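PDB 1Q9J: Phthiocerol/phthiodiolone dimycocerosyl transferase from Mycobacterium tuberculosis, which probably catalyses the last step of phthiocerol dimycocerosate synthesis, transferring mycocerosyl groups from mycocerosic acid synthase onto phthiocerol, phthiodiolone and phenolphthiocerol. Local coordinates for residues F23-I28 and K365-C370; V211-L216 and I389-G394; R215-K220 and A382-Q387; A242-L247 and E404-L409; F343-T348 and L376-C381. One frame throughout, in Å; residues are numbered along the deposited sequence.

Contact 1 (F23-I28 and K365-C370); sequences FTSMTI and KGQFYC
Gln367 O is gripped twice by a single residue of the facing strand. Ser25 N bonds to Gln367 O at 2.8 Å, nearly along the C=O axis (177° at the oxygen), while Ser25 OG donates to Gln367 O at 2.8 Å from above the carbonyl plane. The hydroxyl can do this because OG stands between the backbone N and the carbonyl carbon of its own residue (chi1 63°). It also lies in the ring plane at the edge of Tyr369, near CE1.

The return bond, Gln367 N to Ser25 O, is longer at 3.2 Å. Further along, Lys365 N reaches Thr27 O at 2.9 Å, and beyond the last paired residues Tyr369 N still bonds to Phe23 O. Ser25–Gln367 and Thr27–Lys365 are thus hydrogen-bonded pairs, alternating with the non-hydrogen-bonded Thr24–Phe368 and Met26–Gly366, and the strand axes run antiparallel 4.8 Å apart. This ladder adds strand 360-368, from the C-terminal half of the chain, as the outermost strand of the sheet that holds 23-31 and 117-123, a strand crossing between related domains as in the chloramphenicol acetyltransferase-like superfamily.

On the Thr24 face, Thr24 and Phe368 lie side by side and point the same way. Thr24 OG1 approaches Phe368 CD2 at 4.0 Å near the ring plane, and Thr24 CG2 meets CE2 of the same ring. The side chain of Thr24 also comes to about 3 Å, nearest atoms, from that of His124, the probable proton acceptor. At the ladder's end Phe23 CB touches Tyr369 CB at 4.1 Å, and the Tyr369 ring meets Tyr121 edge-to-face.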
# COMPACT_ATOMS: atom_id res chain seq x y z
N PHE A 23 -0.97 3.78 -10.03
CA PHE A 23 0.18 4.52 -9.55
C PHE A 23 -0.08 4.77 -8.06
O PHE A 23 -1.24 4.96 -7.64
CB PHE A 23 0.32 5.90 -10.20
CG PHE A 23 1.00 5.90 -11.54
CD1 PHE A 23 0.36 5.41 -12.68
CD2 PHE A 23 2.26 6.48 -11.68
CE1 PHE A 23 0.94 5.51 -13.93
CE2 PHE A 23 2.85 6.58 -12.94
CZ PHE A 23 2.19 6.10 -14.07
N THR A 24 0.98 4.83 -7.28
CA THR A 24 0.87 5.07 -5.86
C THR A 24 1.61 6.35 -5.58
O THR A 24 2.67 6.60 -6.15
CB THR A 24 1.52 3.92 -5.07
OG1 THR A 24 0.95 2.67 -5.48
CG2 THR A 24 1.30 4.12 -3.57
N SER A 25 1.05 7.19 -4.72
CA SER A 25 1.72 8.44 -4.37
C SER A 25 1.93 8.47 -2.86
O SER A 25 1.19 7.86 -2.08
CB SER A 25 0.89 9.65 -4.82
OG SER A 25 -0.38 9.70 -4.16
N MET A 26 2.96 9.21 -2.48
CA MET A 26 3.32 9.36 -1.10
C MET A 26 3.72 10.82 -0.93
O MET A 26 4.70 11.29 -1.52
CB MET A 26 4.50 8.46 -0.75
CG MET A 26 4.67 8.22 0.73
SD MET A 26 3.19 7.39 1.38
CE MET A 26 2.47 8.68 2.28
N THR A 27 2.95 11.53 -0.13
CA THR A 27 3.18 12.94 0.09
C THR A 27 3.57 13.27 1.52
O THR A 27 2.89 12.92 2.48
CB THR A 27 1.94 13.73 -0.29
OG1 THR A 27 1.52 13.33 -1.60
CG2 THR A 27 2.25 15.23 -0.30
N ILE A 28 4.70 13.94 1.64
CA ILE A 28 5.22 14.35 2.92
C ILE A 28 5.09 15.87 3.03
O ILE A 28 5.72 16.61 2.26
CB ILE A 28 6.71 13.99 3.08
CG1 ILE A 28 6.92 12.49 2.93
CG2 ILE A 28 7.22 14.46 4.41
CD1 ILE A 28 7.15 12.03 1.49
N LYS A 365 0.61 11.61 3.81
CA LYS A 365 -0.62 11.06 3.25
C LYS A 365 -0.33 10.18 2.04
O LYS A 365 0.53 10.49 1.22
CB LYS A 365 -1.58 12.18 2.82
CG LYS A 365 -1.88 13.22 3.88
CD LYS A 365 -2.86 14.27 3.36
CE LYS A 365 -2.94 15.49 4.29
NZ LYS A 365 -1.61 16.17 4.43
N GLY A 366 -1.06 9.07 1.93
CA GLY A 366 -0.86 8.18 0.81
C GLY A 366 -2.12 8.14 -0.02
O GLY A 366 -3.23 8.21 0.51
N GLN A 367 -1.96 8.05 -1.33
CA GLN A 367 -3.12 8.01 -2.19
C GLN A 367 -2.79 7.29 -3.48
O GLN A 367 -1.63 7.22 -3.88
CB GLN A 367 -3.58 9.43 -2.51
CG GLN A 367 -4.80 9.52 -3.40
CD GLN A 367 -5.28 10.95 -3.61
OE1 GLN A 367 -6.37 11.18 -4.13
NE2 GLN A 367 -4.45 11.92 -3.20
N PHE A 368 -3.81 6.74 -4.11
CA PHE A 368 -3.64 6.03 -5.36
C PHE A 368 -4.11 6.89 -6.52
O PHE A 368 -4.82 7.88 -6.33
CB PHE A 368 -4.46 4.73 -5.34
CG PHE A 368 -4.06 3.78 -4.25
CD1 PHE A 368 -5.02 3.28 -3.38
CD2 PHE A 368 -2.74 3.37 -4.10
CE1 PHE A 368 -4.67 2.39 -2.37
CE2 PHE A 368 -2.38 2.48 -3.09
CZ PHE A 368 -3.35 1.99 -2.23
N TYR A 369 -3.69 6.52 -7.73
CA TYR A 369 -4.10 7.24 -8.93
C TYR A 369 -4.42 6.28 -10.05
O TYR A 369 -4.01 6.50 -11.17
CB TYR A 369 -3.01 8.19 -9.42
CG TYR A 369 -2.92 9.47 -8.64
CD1 TYR A 369 -2.40 9.50 -7.35
CD2 TYR A 369 -3.34 10.68 -9.21
CE1 TYR A 369 -2.30 10.69 -6.64
CE2 TYR A 369 -3.24 11.88 -8.51
CZ TYR A 369 -2.72 11.88 -7.22
OH TYR A 369 -2.60 13.05 -6.52
N CYS A 370 -5.14 5.20 -9.75
CA CYS A 370 -5.48 4.27 -10.81
C CYS A 370 -6.40 4.97 -11.82
O CYS A 370 -6.94 6.05 -11.54
CB CYS A 370 -6.15 3.03 -10.23
SG CYS A 370 -7.40 3.38 -9.00

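Contact 2 (V211-L216 and I389-G394); sequences VPVTRL and IIEHHG
Glu391, a buried carboxylate, stands between two basic side chains: Arg215 on the facing strand and His393 on its own. Arg215 NH1 forms a salt bridge with Glu391 OE1 at 2.9 Å, although the position of that oxygen is less certain in the model. The two side chains lie alongside each other, pointing the same way, with guanidinium and carboxylate planes only 27° apart. The other oxygen, Glu391 OE2, takes a weak bond from His393 NE2, which would tie the imidazole to the same carboxylate. Arg215 is shared further, since NH2 pairs with Asp363 and NH1 also reaches Ile364 O, linking this strand to 360-368.

Apolar groups frame the charges. Ile389 CD1 lies over one face of the guanidinium, toward its rim, and Ile389 CG2 packs on Arg215 CG at 3.6 Å. Val213 CG1, anti to the backbone N (chi1 -180°), is the branch over one face of the His393 ring, 3.9 Å from its centroid and 26° off the normal, a CH-pi contact, while CG2 lies near His393 ND1.

Beneath these groups runs a regular backbone ladder. Thr214 N bonds to His392 O at 2.9 Å and Leu216 N to Ile390 O at 3.0 Å, each pair being closed by a bond in return. Past the last paired residues, Gly394 N donates to Pro212 O at 2.9 Å, at backbone angles suited to glycine. The pairing makes 213-216 the outermost strand, antiparallel to 387-393, of the mixed sheet of the C-terminal domain, in an enzyme whose two related domains resemble those of the CoA-dependent acyltransferases.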
# COMPACT_ATOMS: atom_id res chain seq x y z
N VAL A 211 -7.70 8.84 -6.69
CA VAL A 211 -8.79 8.10 -6.08
C VAL A 211 -9.24 8.85 -4.82
O VAL A 211 -8.42 9.27 -4.01
CB VAL A 211 -8.35 6.65 -5.72
CG1 VAL A 211 -9.54 5.83 -5.24
CG2 VAL A 211 -7.71 6.00 -6.93
N PRO A 212 -10.56 9.05 -4.66
CA PRO A 212 -10.99 9.76 -3.46
C PRO A 212 -10.50 9.03 -2.21
O PRO A 212 -10.56 7.80 -2.15
CB PRO A 212 -12.52 9.79 -3.60
CG PRO A 212 -12.82 8.62 -4.50
CD PRO A 212 -11.70 8.68 -5.51
N VAL A 213 -9.99 9.80 -1.25
CA VAL A 213 -9.49 9.25 0.01
C VAL A 213 -9.97 10.02 1.22
O VAL A 213 -9.60 11.19 1.41
CB VAL A 213 -7.94 9.27 0.10
CG1 VAL A 213 -7.50 8.67 1.44
CG2 VAL A 213 -7.32 8.52 -1.06
N THR A 214 -10.77 9.37 2.06
CA THR A 214 -11.27 9.98 3.29
C THR A 214 -10.32 9.59 4.41
O THR A 214 -9.79 8.48 4.42
CB THR A 214 -12.65 9.47 3.66
OG1 THR A 214 -13.58 9.80 2.63
CG2 THR A 214 -13.09 10.11 4.97
N ARG A 215 -10.14 10.47 5.38
CA ARG A 215 -9.23 10.15 6.45
C ARG A 215 -9.65 10.74 7.80
O ARG A 215 -9.95 11.94 7.91
CB ARG A 215 -7.84 10.62 6.02
CG ARG A 215 -6.74 10.54 7.04
CD ARG A 215 -5.43 10.39 6.30
NE ARG A 215 -4.36 11.22 6.85
CZ ARG A 215 -3.09 11.12 6.49
NH1 ARG A 215 -2.71 10.22 5.58
NH2 ARG A 215 -2.18 11.93 7.02
N LEU A 216 -9.69 9.88 8.83
CA LEU A 216 -10.06 10.29 10.19
C LEU A 216 -8.94 9.95 11.15
O LEU A 216 -8.34 8.89 11.04
CB LEU A 216 -11.31 9.54 10.65
CG LEU A 216 -12.57 9.86 9.85
CD1 LEU A 216 -13.74 9.03 10.37
CD2 LEU A 216 -12.85 11.35 9.98
N ILE A 389 -4.72 6.34 12.46
CA ILE A 389 -5.36 7.01 11.34
C ILE A 389 -6.13 6.00 10.48
O ILE A 389 -5.55 5.07 9.93
CB ILE A 389 -4.32 7.69 10.44
CG1 ILE A 389 -3.50 8.68 11.25
CG2 ILE A 389 -5.01 8.40 9.30
CD1 ILE A 389 -2.35 9.25 10.46
N ILE A 390 -7.44 6.21 10.39
CA ILE A 390 -8.29 5.35 9.59
C ILE A 390 -8.45 6.01 8.22
O ILE A 390 -8.44 7.23 8.12
CB ILE A 390 -9.69 5.22 10.21
CG1 ILE A 390 -9.60 4.57 11.59
CG2 ILE A 390 -10.58 4.38 9.33
CD1 ILE A 390 -10.94 4.54 12.30
N GLU A 391 -8.60 5.18 7.19
CA GLU A 391 -8.77 5.67 5.83
C GLU A 391 -9.66 4.78 4.98
O GLU A 391 -9.72 3.56 5.16
CB GLU A 391 -7.42 5.81 5.13
CG GLU A 391 -6.56 6.93 5.65
CD GLU A 391 -5.40 7.22 4.74
OE1 GLU A 391 -4.55 8.07 5.08
OE2 GLU A 391 -5.32 6.58 3.67
N HIS A 392 -10.36 5.40 4.05
CA HIS A 392 -11.23 4.69 3.14
C HIS A 392 -10.88 5.30 1.78
O HIS A 392 -10.92 6.53 1.60
CB HIS A 392 -12.69 4.94 3.51
CG HIS A 392 -13.63 3.87 3.04
ND1 HIS A 392 -13.32 3.01 2.01
CD2 HIS A 392 -14.90 3.59 3.41
CE1 HIS A 392 -14.37 2.24 1.76
NE2 HIS A 392 -15.34 2.57 2.59
N HIS A 393 -10.49 4.42 0.86
CA HIS A 393 -10.07 4.78 -0.48
C HIS A 393 -11.10 4.31 -1.48
O HIS A 393 -11.77 3.31 -1.23
CB HIS A 393 -8.76 4.10 -0.83
CG HIS A 393 -7.61 4.53 0.03
ND1 HIS A 393 -6.68 5.46 -0.39
CD2 HIS A 393 -7.24 4.16 1.27
CE1 HIS A 393 -5.79 5.64 0.56
NE2 HIS A 393 -6.10 4.86 1.58
N GLY A 394 -11.21 5.01 -2.60
CA GLY A 394 -12.16 4.59 -3.62
C GLY A 394 -13.37 5.46 -3.82
O GLY A 394 -13.80 6.19 -2.92

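Contact 3 (R215-K220 and A382-Q387)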
# COMPACT_ATOMS: atom_id res chain seq x y z
N ARG A 215 -10.14 10.47 5.38
CA ARG A 215 -9.23 10.15 6.45
C ARG A 215 -9.65 10.74 7.80
O ARG A 215 -9.95 11.94 7.91
CB ARG A 215 -7.84 10.62 6.02
CG ARG A 215 -6.74 10.54 7.04
CD ARG A 215 -5.43 10.39 6.30
NE ARG A 215 -4.36 11.22 6.85
CZ ARG A 215 -3.09 11.12 6.49
NH1 ARG A 215 -2.71 10.22 5.58
NH2 ARG A 215 -2.18 11.93 7.02
N LEU A 216 -9.69 9.88 8.83
CA LEU A 216 -10.06 10.29 10.19
C LEU A 216 -8.94 9.95 11.15
O LEU A 216 -8.34 8.89 11.04
CB LEU A 216 -11.31 9.54 10.65
CG LEU A 216 -12.57 9.86 9.85
CD1 LEU A 216 -13.74 9.03 10.37
CD2 LEU A 216 -12.85 11.35 9.98
N TRP A 217 -8.66 10.85 12.08
CA TRP A 217 -7.60 10.63 13.06
C TRP A 217 -8.11 10.21 14.44
O TRP A 217 -9.31 9.96 14.65
CB TRP A 217 -6.74 11.88 13.22
CG TRP A 217 -5.83 12.16 12.08
CD1 TRP A 217 -6.20 12.42 10.80
CD2 TRP A 217 -4.41 12.25 12.12
NE1 TRP A 217 -5.09 12.66 10.03
CE2 TRP A 217 -3.97 12.56 10.82
CE3 TRP A 217 -3.45 12.08 13.13
CZ2 TRP A 217 -2.60 12.72 10.50
CZ3 TRP A 217 -2.09 12.24 12.81
CH2 TRP A 217 -1.68 12.56 11.51
N LEU A 218 -7.17 10.13 15.37
CA LEU A 218 -7.43 9.77 16.76
C LEU A 218 -6.45 10.51 17.64
O LEU A 218 -5.26 10.63 17.31
CB LEU A 218 -7.27 8.27 16.96
CG LEU A 218 -8.56 7.48 16.77
CD1 LEU A 218 -8.30 6.00 16.92
CD2 LEU A 218 -9.55 7.97 17.81
N SER A 219 -6.95 11.01 18.76
CA SER A 219 -6.12 11.75 19.71
C SER A 219 -5.04 10.85 20.28
O SER A 219 -5.26 9.65 20.47
CB SER A 219 -6.98 12.29 20.85
OG SER A 219 -7.72 11.25 21.46
N LYS A 220 -3.88 11.43 20.55
CA LYS A 220 -2.76 10.69 21.13
C LYS A 220 -3.30 9.81 22.25
O LYS A 220 -2.81 8.71 22.48
CB LYS A 220 -1.71 11.65 21.68
CG LYS A 220 -0.97 12.45 20.61
CD LYS A 220 -0.45 13.76 21.17
CE LYS A 220 -1.60 14.72 21.48
NZ LYS A 220 -1.15 16.03 22.06
N ALA A 382 -2.95 3.35 10.12
CA ALA A 382 -1.55 3.58 10.47
C ALA A 382 -1.47 4.49 11.69
O ALA A 382 -2.36 5.32 11.93
CB ALA A 382 -0.80 4.20 9.30
N VAL A 383 -0.42 4.32 12.47
CA VAL A 383 -0.25 5.14 13.66
C VAL A 383 0.83 6.17 13.41
O VAL A 383 2.03 5.86 13.42
CB VAL A 383 0.10 4.27 14.86
CG1 VAL A 383 0.21 5.12 16.11
CG2 VAL A 383 -0.98 3.21 15.02
N TYR A 384 0.38 7.39 13.19
CA TYR A 384 1.27 8.50 12.92
C TYR A 384 1.43 9.28 14.21
O TYR A 384 0.45 9.60 14.87
CB TYR A 384 0.67 9.41 11.83
CG TYR A 384 1.61 10.49 11.33
CD1 TYR A 384 2.43 10.27 10.23
CD2 TYR A 384 1.72 11.71 12.00
CE1 TYR A 384 3.35 11.24 9.81
CE2 TYR A 384 2.63 12.68 11.59
CZ TYR A 384 3.45 12.44 10.50
OH TYR A 384 4.39 13.37 10.14
N ALA A 385 2.68 9.56 14.57
CA ALA A 385 2.95 10.33 15.78
C ALA A 385 2.13 9.83 16.96
O ALA A 385 1.61 10.62 17.75
CB ALA A 385 2.65 11.80 15.52
N GLY A 386 2.03 8.52 17.09
CA GLY A 386 1.26 7.95 18.17
C GLY A 386 -0.22 8.22 18.06
O GLY A 386 -0.94 8.32 19.06
N GLN A 387 -0.71 8.35 16.83
CA GLN A 387 -2.12 8.61 16.59
C GLN A 387 -2.58 7.69 15.47
O GLN A 387 -2.00 7.67 14.39
CB GLN A 387 -2.33 10.07 16.19
CG GLN A 387 -1.58 11.06 17.08
CD GLN A 387 -1.75 12.51 16.64
OE1 GLN A 387 -2.87 13.02 16.58
NE2 GLN A 387 -0.63 13.19 16.35
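Trp217 and Gln387 meet where a beta hairpin turns: strands 378-384 and 387-393 are joined by a type I' turn from Tyr384 to Gln387, and the residues following strand 213-216 pass over it. No hydrogen bond crosses between the two segments, which meet by packing.

Gln387 has CG anti to its carbonyl carbon (chi1 -46°) and an extended chain beyond. Its CB and CD lie near Trp217 CE3, while Gln387 OE1 approaches the same CE3 at 3.6 Å. The indole and the amide planes are turned 61° apart, and the side chains cross rather than run together.

The far corner of the indole reaches the other end of the turn. Trp217 CH2 touches Tyr384 CD2 at 3.5 Å, with CD2 near the indole plane at its edge; ring centroids are 5.7 Å apart and the planes make 72°, an oblique pairing. Tyr384 CG stands anti to its backbone N, and both CB and CG lie near Trp217 CH2. Ile389 also touches both aromatic side chains.

On the other side of Gln387, Lys220 lies alongside it and points the same way, with Lys220 CG 3.8 Å from Gln387 CG. Lys220 begins helix 220-230, whose N-cap is Ser219, and its bent chain leads the ammonium end away from the hairpin. Thr223 of that helix makes a weak hydrogen bond to Gly386 O. Between the aromatic group and the helix start, Leu218 O faces the base of the glutamine side chain, 3.2 Å from Gln387 CB; Gln387 OE1 is 3.5 Å from Leu218 O, two acceptors with no bond between them.

Contact 4 (A242-L247 and E404-L409)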
# COMPACT_ATOMS: atom_id res chain seq x y z
N ALA A 242 -9.57 -4.19 12.37
CA ALA A 242 -10.26 -4.97 11.36
C ALA A 242 -11.64 -5.38 11.85
O ALA A 242 -12.61 -5.37 11.10
CB ALA A 242 -9.44 -6.21 11.01
N ALA A 243 -11.71 -5.75 13.13
CA ALA A 243 -12.96 -6.15 13.75
C ALA A 243 -13.91 -4.95 13.63
O ALA A 243 -15.01 -5.06 13.10
CB ALA A 243 -12.74 -6.51 15.20
N ALA A 244 -13.45 -3.80 14.12
CA ALA A 244 -14.25 -2.59 14.05
C ALA A 244 -14.76 -2.35 12.63
O ALA A 244 -15.94 -2.04 12.41
CB ALA A 244 -13.44 -1.38 14.52
N ILE A 245 -13.88 -2.51 11.65
CA ILE A 245 -14.27 -2.33 10.26
C ILE A 245 -15.32 -3.36 9.86
O ILE A 245 -16.37 -3.01 9.31
CB ILE A 245 -13.02 -2.47 9.35
CG1 ILE A 245 -12.09 -1.30 9.60
CG2 ILE A 245 -13.42 -2.53 7.88
CD1 ILE A 245 -10.74 -1.48 9.03
N LEU A 246 -15.05 -4.63 10.14
CA LEU A 246 -15.97 -5.70 9.78
C LEU A 246 -17.33 -5.60 10.47
O LEU A 246 -18.36 -5.92 9.86
CB LEU A 246 -15.32 -7.06 10.08
CG LEU A 246 -14.25 -7.49 9.08
CD1 LEU A 246 -13.45 -8.64 9.65
CD2 LEU A 246 -14.91 -7.88 7.76
N LEU A 247 -17.36 -5.16 11.72
CA LEU A 247 -18.62 -5.01 12.43
C LEU A 247 -19.46 -3.98 11.69
O LEU A 247 -20.56 -4.28 11.22
CB LEU A 247 -18.39 -4.55 13.87
CG LEU A 247 -17.82 -5.65 14.76
CD1 LEU A 247 -17.59 -5.11 16.14
CD2 LEU A 247 -18.78 -6.82 14.78
N GLU A 404 -16.56 6.94 10.07
CA GLU A 404 -16.95 7.59 11.31
C GLU A 404 -17.56 6.55 12.26
O GLU A 404 -17.30 6.58 13.46
CB GLU A 404 -17.94 8.72 11.04
CG GLU A 404 -18.18 9.59 12.26
CD GLU A 404 -16.90 10.16 12.83
OE1 GLU A 404 -16.24 10.96 12.13
OE2 GLU A 404 -16.55 9.79 13.98
N ALA A 405 -18.36 5.65 11.70
CA ALA A 405 -18.99 4.58 12.48
C ALA A 405 -17.88 3.79 13.15
O ALA A 405 -17.95 3.45 14.34
CB ALA A 405 -19.80 3.67 11.57
N ILE A 406 -16.85 3.50 12.37
CA ILE A 406 -15.68 2.77 12.82
C ILE A 406 -14.90 3.65 13.79
O ILE A 406 -14.33 3.17 14.77
CB ILE A 406 -14.78 2.43 11.61
CG1 ILE A 406 -15.55 1.54 10.64
CG2 ILE A 406 -13.50 1.76 12.08
CD1 ILE A 406 -14.83 1.27 9.35
N ARG A 407 -14.91 4.95 13.51
CA ARG A 407 -14.22 5.94 14.33
C ARG A 407 -14.66 5.88 15.78
O ARG A 407 -13.86 5.59 16.67
CB ARG A 407 -14.49 7.35 13.77
CG ARG A 407 -13.30 8.30 13.74
CD ARG A 407 -12.86 8.78 15.12
NE ARG A 407 -12.50 7.67 15.99
CZ ARG A 407 -11.50 6.83 15.76
NH1 ARG A 407 -10.74 6.96 14.68
NH2 ARG A 407 -11.25 5.84 16.62
N SER A 408 -15.93 6.16 16.02
CA SER A 408 -16.46 6.16 17.38
C SER A 408 -16.39 4.77 18.03
O SER A 408 -16.28 4.65 19.25
CB SER A 408 -17.90 6.68 17.38
OG SER A 408 -18.20 7.40 18.57
N LEU A 409 -16.43 3.73 17.20
CA LEU A 409 -16.38 2.36 17.71
C LEU A 409 -15.02 2.01 18.31
O LEU A 409 -14.94 1.21 19.24
CB LEU A 409 -16.72 1.37 16.60
CG LEU A 409 -16.95 -0.09 17.00
CD1 LEU A 409 -17.93 -0.17 18.15
CD2 LEU A 409 -17.47 -0.86 15.80
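Ile406 extends its longer branch toward Ile245: CG1 stands anti to the carbonyl carbon, beside the backbone N, and CD1 continues the chain in an extended line (chi2 173°). The methyl thereby lands against the facing helix, with Ile406 CD1 3.8 Å from Ile245 CA and equally close to Ile245 CG1. Although the CB of Ile245 is directed away from helix 399-412 overall, its CG1 branch still meets this methyl, and the two isoleucines cross at a slant. Leu409 takes another conformation, with CG anti to the backbone N (chi1 -170°), and it is the CD2 methyl that does the touching: Leu409 CD2 lies 3.9 Å from Ala244 O and 4.3 Å from Leu247 CD1.

Ala244 marks the point of nearest backbone approach, its CA being 5.7 Å from Ile406 CA. Its short side chain offers one methyl, and Ala244 CB packs on Ile406 CG2 at 4.0 Å. The segment axes come within 9.1 Å at 133°, about midway between perpendicular and antiparallel. The contacts are carbon against carbon, or carbon against the Ala244 carbonyl, and none is a hydrogen bond. Thr248, one turn on from Ala244, lengthens the same patch by touching Ala405, Ile406 and Leu409.

Both helices rest on the mixed sheet of the C-terminal domain. Ile245 packs on Cys344 and Tyr379, and Ile406 on Tyr379 and Ile390, so the side chains joining the helices also meet the strands beneath. Helix 237-253 is flanked in turn by helix 300-317, through Leu246 on Leu303 and Ile307.

Contact 5 (F343-T348 and L376-C381); sequences FCTDAT and LDLYSC
Tyr379 N donates to Phe343 O at 2.7 Å with an almost straight N-H (172°), and Tyr379 O accepts from Thr345 N at 3.0 Å. Both polar backbone atoms of Tyr379 therefore bond to residues flanking Cys344, the signature of a parallel pair, here 342-345 beside 378-384 in the mixed sheet of the C-terminal domain. The next bond, Cys381 N to Thr345 O, is weak at 3.4 Å, and an inverse gamma turn centred on Asp346 follows. Between the two strands the chain leaves this sheet to contribute strand 360-368 to the sheet of the other domain.

On the face bearing Cys344 and Tyr379, Cys344 CB meets Tyr379 CB at 4.0 Å. The Tyr379 ring stacks with His392, and its hydroxyl bonds to Glu249 and Ser402, tying the strand to the two helices that cover this face.

The reverse face carries Phe343, Thr345 and Leu378. Leu378 has CG anti to its backbone N (chi1 173°), and chi2 (104°) sets CD1 beside the neighbouring strand, where Leu378 CD1 sits 3.5 Å from Phe343 CB and 3.7 Å from Thr345 OG1.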
# COMPACT_ATOMS: atom_id res chain seq x y z
N PHE A 343 -11.66 -4.93 1.82
CA PHE A 343 -10.20 -4.94 1.75
C PHE A 343 -9.62 -3.96 2.73
O PHE A 343 -10.06 -2.81 2.80
CB PHE A 343 -9.70 -4.56 0.35
CG PHE A 343 -9.96 -5.59 -0.69
CD1 PHE A 343 -11.13 -5.57 -1.42
CD2 PHE A 343 -9.03 -6.60 -0.93
CE1 PHE A 343 -11.39 -6.55 -2.40
CE2 PHE A 343 -9.26 -7.59 -1.90
CZ PHE A 343 -10.45 -7.56 -2.64
N CYS A 344 -8.64 -4.41 3.49
CA CYS A 344 -8.00 -3.51 4.43
C CYS A 344 -6.51 -3.79 4.51
O CYS A 344 -6.10 -4.93 4.70
CB CYS A 344 -8.65 -3.63 5.81
SG CYS A 344 -7.83 -2.59 7.03
N THR A 345 -5.71 -2.74 4.33
CA THR A 345 -4.25 -2.83 4.38
C THR A 345 -3.70 -2.24 5.65
O THR A 345 -3.96 -1.09 5.98
CB THR A 345 -3.54 -2.06 3.27
OG1 THR A 345 -4.06 -2.46 2.00
CG2 THR A 345 -2.04 -2.35 3.31
N ASP A 346 -2.90 -3.05 6.34
CA ASP A 346 -2.28 -2.63 7.57
C ASP A 346 -0.92 -2.04 7.21
O ASP A 346 0.12 -2.61 7.55
CB ASP A 346 -2.14 -3.86 8.48
CG ASP A 346 -3.49 -4.56 8.73
OD1 ASP A 346 -4.04 -4.41 9.84
OD2 ASP A 346 -4.01 -5.24 7.81
N ALA A 347 -0.93 -0.92 6.50
CA ALA A 347 0.30 -0.27 6.08
C ALA A 347 0.79 0.81 7.04
O ALA A 347 1.29 1.85 6.63
CB ALA A 347 0.13 0.33 4.68
N THR A 348 0.65 0.54 8.34
CA THR A 348 1.10 1.49 9.35
C THR A 348 2.61 1.65 9.22
O THR A 348 3.35 0.67 9.35
CB THR A 348 0.75 0.99 10.81
OG1 THR A 348 1.56 -0.13 11.15
CG2 THR A 348 -0.72 0.57 10.90
N LEU A 376 -12.15 0.31 -6.60
CA LEU A 376 -11.27 0.18 -5.47
C LEU A 376 -11.94 0.54 -4.16
O LEU A 376 -11.98 1.71 -3.77
CB LEU A 376 -10.02 1.04 -5.65
CG LEU A 376 -9.00 0.96 -4.52
CD1 LEU A 376 -8.42 -0.45 -4.49
CD2 LEU A 376 -7.90 1.98 -4.72
N ASP A 377 -12.50 -0.45 -3.49
CA ASP A 377 -13.12 -0.17 -2.20
C ASP A 377 -12.11 -0.69 -1.18
O ASP A 377 -12.02 -1.89 -0.95
CB ASP A 377 -14.44 -0.93 -2.06
CG ASP A 377 -15.45 -0.16 -1.25
OD1 ASP A 377 -15.03 0.45 -0.23
OD2 ASP A 377 -16.64 -0.15 -1.64
N LEU A 378 -11.36 0.21 -0.55
CA LEU A 378 -10.35 -0.24 0.39
C LEU A 378 -10.20 0.57 1.68
O LEU A 378 -10.30 1.79 1.66
CB LEU A 378 -9.00 -0.32 -0.32
CG LEU A 378 -7.75 -0.61 0.53
CD1 LEU A 378 -7.30 -2.05 0.37
CD2 LEU A 378 -6.65 0.33 0.12
N TYR A 379 -9.96 -0.12 2.80
CA TYR A 379 -9.76 0.52 4.10
C TYR A 379 -8.26 0.45 4.40
O TYR A 379 -7.53 -0.35 3.82
CB TYR A 379 -10.53 -0.20 5.21
CG TYR A 379 -12.03 0.04 5.24
CD1 TYR A 379 -12.91 -0.83 4.59
CD2 TYR A 379 -12.57 1.14 5.91
CE1 TYR A 379 -14.28 -0.61 4.61
CE2 TYR A 379 -13.94 1.37 5.94
CZ TYR A 379 -14.79 0.49 5.29
OH TYR A 379 -16.16 0.69 5.32
N SER A 380 -7.79 1.28 5.33
CA SER A 380 -6.38 1.29 5.65
C SER A 380 -6.14 2.01 6.97
O SER A 380 -6.92 2.86 7.36
CB SER A 380 -5.61 1.97 4.52
OG SER A 380 -4.61 2.86 5.03
N CYS A 381 -5.06 1.67 7.67
CA CYS A 381 -4.80 2.34 8.94
C CYS A 381 -3.32 2.48 9.18
O CYS A 381 -2.52 1.83 8.52
CB CYS A 381 -5.45 1.57 10.10
SG CYS A 381 -4.87 -0.13 10.29

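Overall arrangement
Contacts 2, 3 and 5 build on one mixed sheet: contact 2 adds its outermost strand, contact 5 pairs parallel strands nearer the chain's centre, and contact 3 lies at the surface, over a hairpin turn. Contact 1 belongs to the other domain's sheet, yet it touches contact 2 through a probable Phe368 O–Val211 N hydrogen bond. Contact 4 is buried between helices and meets contact 5 at Tyr379. Chemistry follows place: backbone ladders hold contacts 1, 2 and 5, with a salt bridge in contact 2, whereas contacts 3 and 4 have no hydrogen bonds across them, the former mixing aromatic and amide groups, the latter largely aliphatic. Contact 1 approaches His124 most closely.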